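Side-chain contacts in alpha-L-rhamnosidase (Streptomyces avermitilis, PDB 3W5M), which hydrolyses terminal non-reducing alpha-L-rhamnose residues from alpha-L-rhamnosides, including citrus flavonoids and gum arabic: residues K756-T761 / K794-A799; A762-S767 / T790-A795. All blocks are in the same frame, centred on the assembly; numbering follows the deposited sequence.

Overall arrangement
Both interactions join the same two helices, 756-777 and 783-800, which run antiparallel as a hairpin inside the six-hairpin glycosidase domain. Their centres lie about 7 Å apart. Along the chain they are nested: 762-767 follows directly on 756-761, while 790-795 overlaps 794-799 at Lys794 and Ala795, so interaction 2 sits nearer the turn of the hairpin and interaction 1 farther from it. They form one continuous buried seam, bridged where Phe796 CE2 comes within 3.7 Å of Ala762 N. Both contacts lie away from the rhamnose and calcium sites; together they pack one helix pair of the (alpha/alpha)6-barrel that makes up the catalytic domain.

Interaction 1. Residues K756-T761 / K794-A799; sequences KDVIAT and KAFQTA
Thr761, whose methyl meets the Phe796 ring, gives a hydrogen bond from OG1 to Asp757 O, 3.0 Å away and one helical turn earlier. Arg739 N and Tyr800 OH also bond to this hydroxyl, so the buried oxygen has three partners. Thr761 N reaches the same Asp757 carbonyl from the opposite face of its plane. The Thr761 rotamer (chi1 -53°) turns OG1 back to Asp757 O and sends the methyl, anti to the backbone N, to Phe796, where Thr761 CG2 sits 3.8 Å from Phe796 CD2 at the ring edge.

Phe796 swings CG anti to its backbone N (chi1 -175°) and reaches across to helix 756-777. Its edge also meets a backbone group: Phe796 CE2 is 3.4 Å from Val758 O, which lies near the ring plane. Farther out, Val758 CG1 touches Phe796 CZ at 4.0 Å, the two side chains crossing at about a right angle. Tyr800 packs edge-to-face with the Phe796 ring, and Thr818 of helix 812-820 touches it as well. One phenylalanine thus spans two antiparallel neighbouring helices, a helical hairpin of the (alpha/alpha)6-barrel of this glycoside hydrolase family 78 enzyme.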
ATOM      1  N   LYS A 756      21.893  -6.807  19.022  1.00 34.49           N
ATOM      2  CA  LYS A 756      21.165  -5.610  18.615  1.00 34.00           C
ATOM      3  C   LYS A 756      21.936  -4.312  18.840  1.00 34.24           C
ATOM      4  O   LYS A 756      21.675  -3.331  18.155  1.00 31.40           O
ATOM      5  CB  LYS A 756      19.772  -5.574  19.276  1.00 35.02           C
ATOM      6  CG  LYS A 756      18.881  -6.731  18.839  1.00 38.52           C
ATOM      7  CD  LYS A 756      17.646  -6.843  19.712  1.00 39.91           C
ATOM      8  CE  LYS A 756      16.686  -7.854  19.123  1.00 42.84           C
ATOM      9  NZ  LYS A 756      15.439  -7.867  19.935  1.00 46.58           N
ATOM     10  N   ASP A 757      22.891  -4.291  19.785  1.00 35.26           N
ATOM     11  CA  ASP A 757      23.727  -3.089  19.978  1.00 34.37           C
ATOM     12  C   ASP A 757      24.742  -2.878  18.838  1.00 32.40           C
ATOM     13  O   ASP A 757      25.015  -1.749  18.467  1.00 34.59           O
ATOM     14  CB  ASP A 757      24.422  -3.049  21.354  1.00 35.52           C
ATOM     15  CG  ASP A 757      25.255  -4.300  21.645  1.00 36.58           C
ATOM     16  OD1 ASP A 757      24.895  -5.408  21.195  1.00 36.82           O
ATOM     17  OD2 ASP A 757      26.272  -4.173  22.363  1.00 37.89           O
ATOM     18  N   VAL A 758      25.265  -3.959  18.273  1.00 32.64           N
ATOM     19  CA  VAL A 758      26.095  -3.894  17.058  1.00 33.36           C
ATOM     20  C   VAL A 758      25.256  -3.301  15.909  1.00 33.82           C
ATOM     21  O   VAL A 758      25.687  -2.381  15.208  1.00 31.75           O
ATOM     22  CB  VAL A 758      26.623  -5.290  16.658  1.00 36.98           C
ATOM     23  CG1 VAL A 758      27.379  -5.257  15.333  1.00 37.77           C
ATOM     24  CG2 VAL A 758      27.521  -5.855  17.753  1.00 38.26           C
ATOM     25  N   ILE A 759      24.053  -3.828  15.747  1.00 30.38           N
ATOM     26  CA  ILE A 759      23.125  -3.331  14.720  1.00 29.98           C
ATOM     27  C   ILE A 759      22.793  -1.861  14.908  1.00 27.01           C
ATOM     28  O   ILE A 759      22.885  -1.066  13.958  1.00 27.19           O
ATOM     29  CB  ILE A 759      21.792  -4.105  14.710  1.00 29.94           C
ATOM     30  CG1 ILE A 759      21.969  -5.591  14.340  1.00 31.21           C
ATOM     31  CG2 ILE A 759      20.757  -3.381  13.835  1.00 28.28           C
ATOM     32  CD1 ILE A 759      22.702  -5.887  13.050  1.00 31.18           C
ATOM     33  N   ALA A 760      22.386  -1.498  16.117  1.00 27.06           N
ATOM     34  CA  ALA A 760      21.945  -0.152  16.396  1.00 26.69           C
ATOM     35  C   ALA A 760      23.065   0.858  16.243  1.00 29.00           C
ATOM     36  O   ALA A 760      22.857   1.937  15.694  1.00 24.92           O
ATOM     37  CB  ALA A 760      21.330  -0.060  17.782  1.00 27.20           C
ATOM     38  N   THR A 761      24.265   0.516  16.727  1.00 26.45           N
ATOM     39  CA  THR A 761      25.367   1.448  16.590  1.00 25.45           C
ATOM     40  C   THR A 761      25.802   1.546  15.103  1.00 23.02           C
ATOM     41  O   THR A 761      26.123   2.631  14.653  1.00 26.78           O
ATOM     42  CB  THR A 761      26.544   1.108  17.542  1.00 25.82           C
ATOM     43  OG1 THR A 761      26.049   1.000  18.887  1.00 27.95           O
ATOM     44  CG2 THR A 761      27.543   2.246  17.520  1.00 25.47           C
ATOM     45  N   LYS A 794      34.686   5.218  15.227  1.00 30.01           N
ATOM     46  CA  LYS A 794      35.783   4.896  16.160  1.00 34.97           C
ATOM     47  C   LYS A 794      35.257   4.157  17.392  1.00 34.83           C
ATOM     48  O   LYS A 794      35.805   3.129  17.787  1.00 35.42           O
ATOM     49  CB  LYS A 794      36.564   6.121  16.607  1.00 36.40           C
ATOM     50  CG  LYS A 794      37.966   5.719  17.031  1.00 44.60           C
ATOM     51  CD  LYS A 794      38.486   6.462  18.247  1.00 51.90           C
ATOM     52  CE  LYS A 794      39.875   5.933  18.616  1.00 56.62           C
ATOM     53  NZ  LYS A 794      40.532   6.710  19.708  1.00 61.21           N
ATOM     54  N   ALA A 795      34.186   4.686  17.975  1.00 32.76           N
ATOM     55  CA  ALA A 795      33.515   4.040  19.092  1.00 31.09           C
ATOM     56  C   ALA A 795      33.033   2.655  18.667  1.00 31.94           C
ATOM     57  O   ALA A 795      33.219   1.676  19.409  1.00 32.23           O
ATOM     58  CB  ALA A 795      32.377   4.910  19.618  1.00 31.30           C
ATOM     59  N   PHE A 796      32.481   2.542  17.456  1.00 27.88           N
ATOM     60  CA  PHE A 796      32.049   1.250  16.959  1.00 28.34           C
ATOM     61  C   PHE A 796      33.186   0.224  16.864  1.00 29.76           C
ATOM     62  O   PHE A 796      33.018  -0.939  17.274  1.00 29.31           O
ATOM     63  CB  PHE A 796      31.369   1.376  15.584  1.00 28.24           C
ATOM     64  CG  PHE A 796      30.805   0.093  15.077  1.00 28.87           C
ATOM     65  CD1 PHE A 796      31.622  -0.843  14.455  1.00 28.39           C
ATOM     66  CD2 PHE A 796      29.432  -0.191  15.227  1.00 28.17           C
ATOM     67  CE1 PHE A 796      31.107  -2.042  13.999  1.00 29.88           C
ATOM     68  CE2 PHE A 796      28.918  -1.386  14.770  1.00 28.55           C
ATOM     69  CZ  PHE A 796      29.746  -2.309  14.154  1.00 29.60           C
ATOM     70  N   GLN A 797      34.320   0.636  16.298  1.00 28.99           N
ATOM     71  CA  GLN A 797      35.410  -0.314  16.028  1.00 30.59           C
ATOM     72  C   GLN A 797      36.000  -0.795  17.338  1.00 31.80           C
ATOM     73  O   GLN A 797      36.294  -1.976  17.500  1.00 32.95           O
ATOM     74  CB  GLN A 797      36.507   0.319  15.185  1.00 32.22           C
ATOM     75  CG  GLN A 797      36.179   0.354  13.705  1.00 32.94           C
ATOM     76  CD  GLN A 797      36.946   1.439  12.981  1.00 35.02           C
ATOM     77  OE1 GLN A 797      37.618   2.259  13.608  1.00 36.34           O
ATOM     78  NE2 GLN A 797      36.846   1.454  11.657  1.00 33.15           N
ATOM     79  N   THR A 798      36.124   0.131  18.274  1.00 29.59           N
ATOM     80  CA  THR A 798      36.639  -0.199  19.600  1.00 34.71           C
ATOM     81  C   THR A 798      35.761  -1.211  20.339  1.00 35.37           C
ATOM     82  O   THR A 798      36.280  -2.117  21.011  1.00 32.25           O
ATOM     83  CB  THR A 798      36.844   1.073  20.437  1.00 34.88           C
ATOM     84  OG1 THR A 798      37.813   1.895  19.775  1.00 36.05           O
ATOM     85  CG2 THR A 798      37.352   0.742  21.839  1.00 36.22           C
ATOM     86  N   ALA A 799      34.443  -1.077  20.184  1.00 32.11           N
ATOM     87  CA  ALA A 799      33.497  -1.878  20.953  1.00 31.36           C
ATOM     88  C   ALA A 799      33.281  -3.254  20.365  1.00 33.06           C
ATOM     89  O   ALA A 799      33.149  -4.223  21.116  1.00 35.54           O
ATOM     90  CB  ALA A 799      32.163  -1.135  21.123  1.00 31.68           C
TER

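Interaction 2. Residues A762-S767 / T790-A795; sequences AYFAHS and TRIRKA
Ile792 fills the gap between helices 756-777 and 783-800, a helical hairpin of the (alpha/alpha)6-barrel, and both branches of its side chain find a partner on the facing helix. Its CD1 methyl stands over the centre of the Phe764 ring, 3.4 Å from the centroid and only 3° off the ring normal, a CH-pi contact of nearly ideal alignment. All six ring carbons lie at almost equal distance from that methyl, the nearest being Phe764 CE1 at 3.6 Å from Ile792 CD1. With CG anti to the backbone N (chi1 179°), the Phe764 ring is carried toward the neighbouring helix although its CB starts off to one side; its turn about CB-CG (chi2 25°) sets the face under Ile792 CD1. Leu730 and Glu731 of helix 713-732 also pack against the phenylalanine, tying the pair to a third helix. A leucine here has no flat face, so Ile792 CD1 would probably lose its CH-pi partner and the packing against helix 713-732 would be less complete.

The other branch, CG2, lies against Ala765. This residue is small enough for the helices to come close, its CA lying 5.5 Å from the CA of Ile792, and Phe789 touches it from the same partner helix.

Away from this buried seam, helix 783-800 turns polar side chains outward. Thr790, Arg791 and Lys794 are exposed; Arg791 pairs with Asp787 through a salt bridge on its own helix, while Thr790 OG1 bonds to Thr786 O. None of these three meets residues 762-767. The packing is tightest where Ile792 CG2 presses against Ala765 CB, with 3.5 Å between the two methyl carbons.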
ATOM      1  N   ALA A 762      25.746   0.447  14.343  1.00 23.81           N
ATOM      2  CA  ALA A 762      26.086   0.465  12.917  1.00 23.00           C
ATOM      3  C   ALA A 762      25.130   1.391  12.141  1.00 23.86           C
ATOM      4  O   ALA A 762      25.555   2.254  11.347  1.00 23.60           O
ATOM      5  CB  ALA A 762      26.066  -0.940  12.346  1.00 23.12           C
ATOM      6  N   TYR A 763      23.841   1.268  12.433  1.00 24.75           N
ATOM      7  CA  TYR A 763      22.850   2.133  11.771  1.00 24.91           C
ATOM      8  C   TYR A 763      22.961   3.624  12.120  1.00 23.55           C
ATOM      9  O   TYR A 763      22.764   4.491  11.249  1.00 24.15           O
ATOM     10  CB  TYR A 763      21.421   1.575  11.932  1.00 24.03           C
ATOM     11  CG  TYR A 763      20.957   0.900  10.662  1.00 24.89           C
ATOM     12  CD1 TYR A 763      20.516   1.675   9.584  1.00 25.51           C
ATOM     13  CD2 TYR A 763      20.978  -0.490  10.506  1.00 23.86           C
ATOM     14  CE1 TYR A 763      20.122   1.097   8.397  1.00 24.94           C
ATOM     15  CE2 TYR A 763      20.573  -1.084   9.310  1.00 23.75           C
ATOM     16  CZ  TYR A 763      20.116  -0.278   8.262  1.00 25.14           C
ATOM     17  OH  TYR A 763      19.706  -0.805   7.038  1.00 26.21           O
ATOM     18  N   PHE A 764      23.331   3.923  13.368  1.00 23.95           N
ATOM     19  CA  PHE A 764      23.580   5.281  13.822  1.00 23.82           C
ATOM     20  C   PHE A 764      24.705   5.936  12.995  1.00 24.44           C
ATOM     21  O   PHE A 764      24.540   7.037  12.452  1.00 23.24           O
ATOM     22  CB  PHE A 764      23.883   5.245  15.347  1.00 24.71           C
ATOM     23  CG  PHE A 764      24.185   6.585  15.997  1.00 25.31           C
ATOM     24  CD1 PHE A 764      23.731   7.799  15.475  1.00 27.01           C
ATOM     25  CD2 PHE A 764      24.901   6.623  17.190  1.00 27.38           C
ATOM     26  CE1 PHE A 764      24.003   8.998  16.109  1.00 26.92           C
ATOM     27  CE2 PHE A 764      25.164   7.830  17.833  1.00 27.11           C
ATOM     28  CZ  PHE A 764      24.716   9.022  17.295  1.00 28.72           C
ATOM     29  N   ALA A 765      25.846   5.249  12.907  1.00 25.83           N
ATOM     30  CA  ALA A 765      26.972   5.685  12.080  1.00 24.76           C
ATOM     31  C   ALA A 765      26.572   5.886  10.633  1.00 24.63           C
ATOM     32  O   ALA A 765      26.924   6.907  10.039  1.00 25.03           O
ATOM     33  CB  ALA A 765      28.113   4.674  12.146  1.00 26.25           C
ATOM     34  N   HIS A 766      25.859   4.908  10.069  1.00 21.75           N
ATOM     35  CA  HIS A 766      25.472   4.957   8.660  1.00 23.71           C
ATOM     36  C   HIS A 766      24.573   6.169   8.376  1.00 23.88           C
ATOM     37  O   HIS A 766      24.712   6.825   7.320  1.00 22.35           O
ATOM     38  CB  HIS A 766      24.740   3.675   8.249  1.00 23.94           C
ATOM     39  CG  HIS A 766      24.470   3.569   6.776  1.00 25.65           C
ATOM     40  ND1 HIS A 766      25.469   3.592   5.827  1.00 26.50           N
ATOM     41  CD2 HIS A 766      23.307   3.418   6.094  1.00 26.61           C
ATOM     42  CE1 HIS A 766      24.939   3.456   4.624  1.00 30.35           C
ATOM     43  NE2 HIS A 766      23.627   3.354   4.757  1.00 27.48           N
ATOM     44  N   SER A 767      23.639   6.430   9.294  1.00 23.72           N
ATOM     45  CA  SER A 767      22.804   7.626   9.188  1.00 26.24           C
ATOM     46  C   SER A 767      23.630   8.926   9.233  1.00 24.89           C
ATOM     47  O   SER A 767      23.356   9.854   8.473  1.00 22.22           O
ATOM     48  CB  SER A 767      21.705   7.636  10.240  1.00 26.35           C
ATOM     49  OG  SER A 767      20.712   6.721   9.856  1.00 29.53           O
ATOM     50  N   THR A 790      32.788   9.999  11.873  1.00 28.55           N
ATOM     51  CA  THR A 790      34.154   9.641  12.350  1.00 29.78           C
ATOM     52  C   THR A 790      34.139   9.149  13.812  1.00 30.48           C
ATOM     53  O   THR A 790      34.749   8.129  14.145  1.00 29.96           O
ATOM     54  CB  THR A 790      35.094  10.861  12.264  1.00 30.65           C
ATOM     55  OG1 THR A 790      35.111  11.344  10.919  1.00 33.50           O
ATOM     56  CG2 THR A 790      36.527  10.479  12.670  1.00 30.52           C
ATOM     57  N   ARG A 791      33.441   9.885  14.674  1.00 31.07           N
ATOM     58  CA  ARG A 791      33.407   9.551  16.106  1.00 31.98           C
ATOM     59  C   ARG A 791      32.633   8.278  16.419  1.00 31.21           C
ATOM     60  O   ARG A 791      33.058   7.492  17.265  1.00 27.87           O
ATOM     61  CB  ARG A 791      32.934  10.723  16.939  1.00 32.65           C
ATOM     62  CG  ARG A 791      33.950  11.845  16.963  1.00 39.37           C
ATOM     63  CD  ARG A 791      33.544  12.943  17.920  1.00 41.25           C
ATOM     64  NE  ARG A 791      32.443  13.735  17.396  1.00 47.49           N
ATOM     65  CZ  ARG A 791      31.201  13.704  17.870  1.00 49.85           C
ATOM     66  NH1 ARG A 791      30.881  12.903  18.881  1.00 51.04           N
ATOM     67  NH2 ARG A 791      30.272  14.473  17.325  1.00 49.20           N
ATOM     68  N   ILE A 792      31.529   8.040  15.705  1.00 27.85           N
ATOM     69  CA  ILE A 792      30.792   6.798  15.869  1.00 26.25           C
ATOM     70  C   ILE A 792      31.544   5.600  15.341  1.00 27.22           C
ATOM     71  O   ILE A 792      31.543   4.537  15.979  1.00 27.30           O
ATOM     72  CB  ILE A 792      29.410   6.826  15.190  1.00 24.03           C
ATOM     73  CG1 ILE A 792      28.597   8.003  15.707  1.00 25.51           C
ATOM     74  CG2 ILE A 792      28.652   5.535  15.533  1.00 22.35           C
ATOM     75  CD1 ILE A 792      27.353   8.276  14.862  1.00 26.75           C
ATOM     76  N   ARG A 793      32.155   5.745  14.161  1.00 26.44           N
ATOM     77  CA  ARG A 793      32.942   4.658  13.600  1.00 28.46           C
ATOM     78  C   ARG A 793      34.062   4.247  14.572  1.00 29.82           C
ATOM     79  O   ARG A 793      34.343   3.066  14.696  1.00 31.40           O
ATOM     80  CB  ARG A 793      33.534   5.012  12.236  1.00 28.51           C
ATOM     81  CG  ARG A 793      34.378   3.902  11.644  1.00 31.05           C
ATOM     82  CD  ARG A 793      34.594   4.023  10.156  1.00 35.80           C
ATOM     83  NE  ARG A 793      35.072   5.339   9.767  1.00 42.46           N
ATOM     84  CZ  ARG A 793      35.112   5.775   8.509  1.00 47.77           C
ATOM     85  NH1 ARG A 793      34.692   4.990   7.499  1.00 45.12           N
ATOM     86  NH2 ARG A 793      35.568   7.002   8.260  1.00 46.08           N
ATOM     87  N   LYS A 794      34.686   5.218  15.227  1.00 30.01           N
ATOM     88  CA  LYS A 794      35.783   4.896  16.160  1.00 34.97           C
ATOM     89  C   LYS A 794      35.257   4.157  17.392  1.00 34.83           C
ATOM     90  O   LYS A 794      35.805   3.129  17.787  1.00 35.42           O
ATOM     91  CB  LYS A 794      36.564   6.121  16.607  1.00 36.40           C
ATOM     92  CG  LYS A 794      37.966   5.719  17.031  1.00 44.60           C
ATOM     93  CD  LYS A 794      38.486   6.462  18.247  1.00 51.90           C
ATOM     94  CE  LYS A 794      39.875   5.933  18.616  1.00 56.62           C
ATOM     95  NZ  LYS A 794      40.532   6.710  19.708  1.00 61.21           N
ATOM     96  N   ALA A 795      34.186   4.686  17.975  1.00 32.76           N
ATOM     97  CA  ALA A 795      33.515   4.040  19.092  1.00 31.09           C
ATOM     98  C   ALA A 795      33.033   2.655  18.667  1.00 31.94           C
ATOM     99  O   ALA A 795      33.219   1.676  19.409  1.00 32.23           O
ATOM    100  CB  ALA A 795      32.377   4.910  19.618  1.00 31.30           C
TER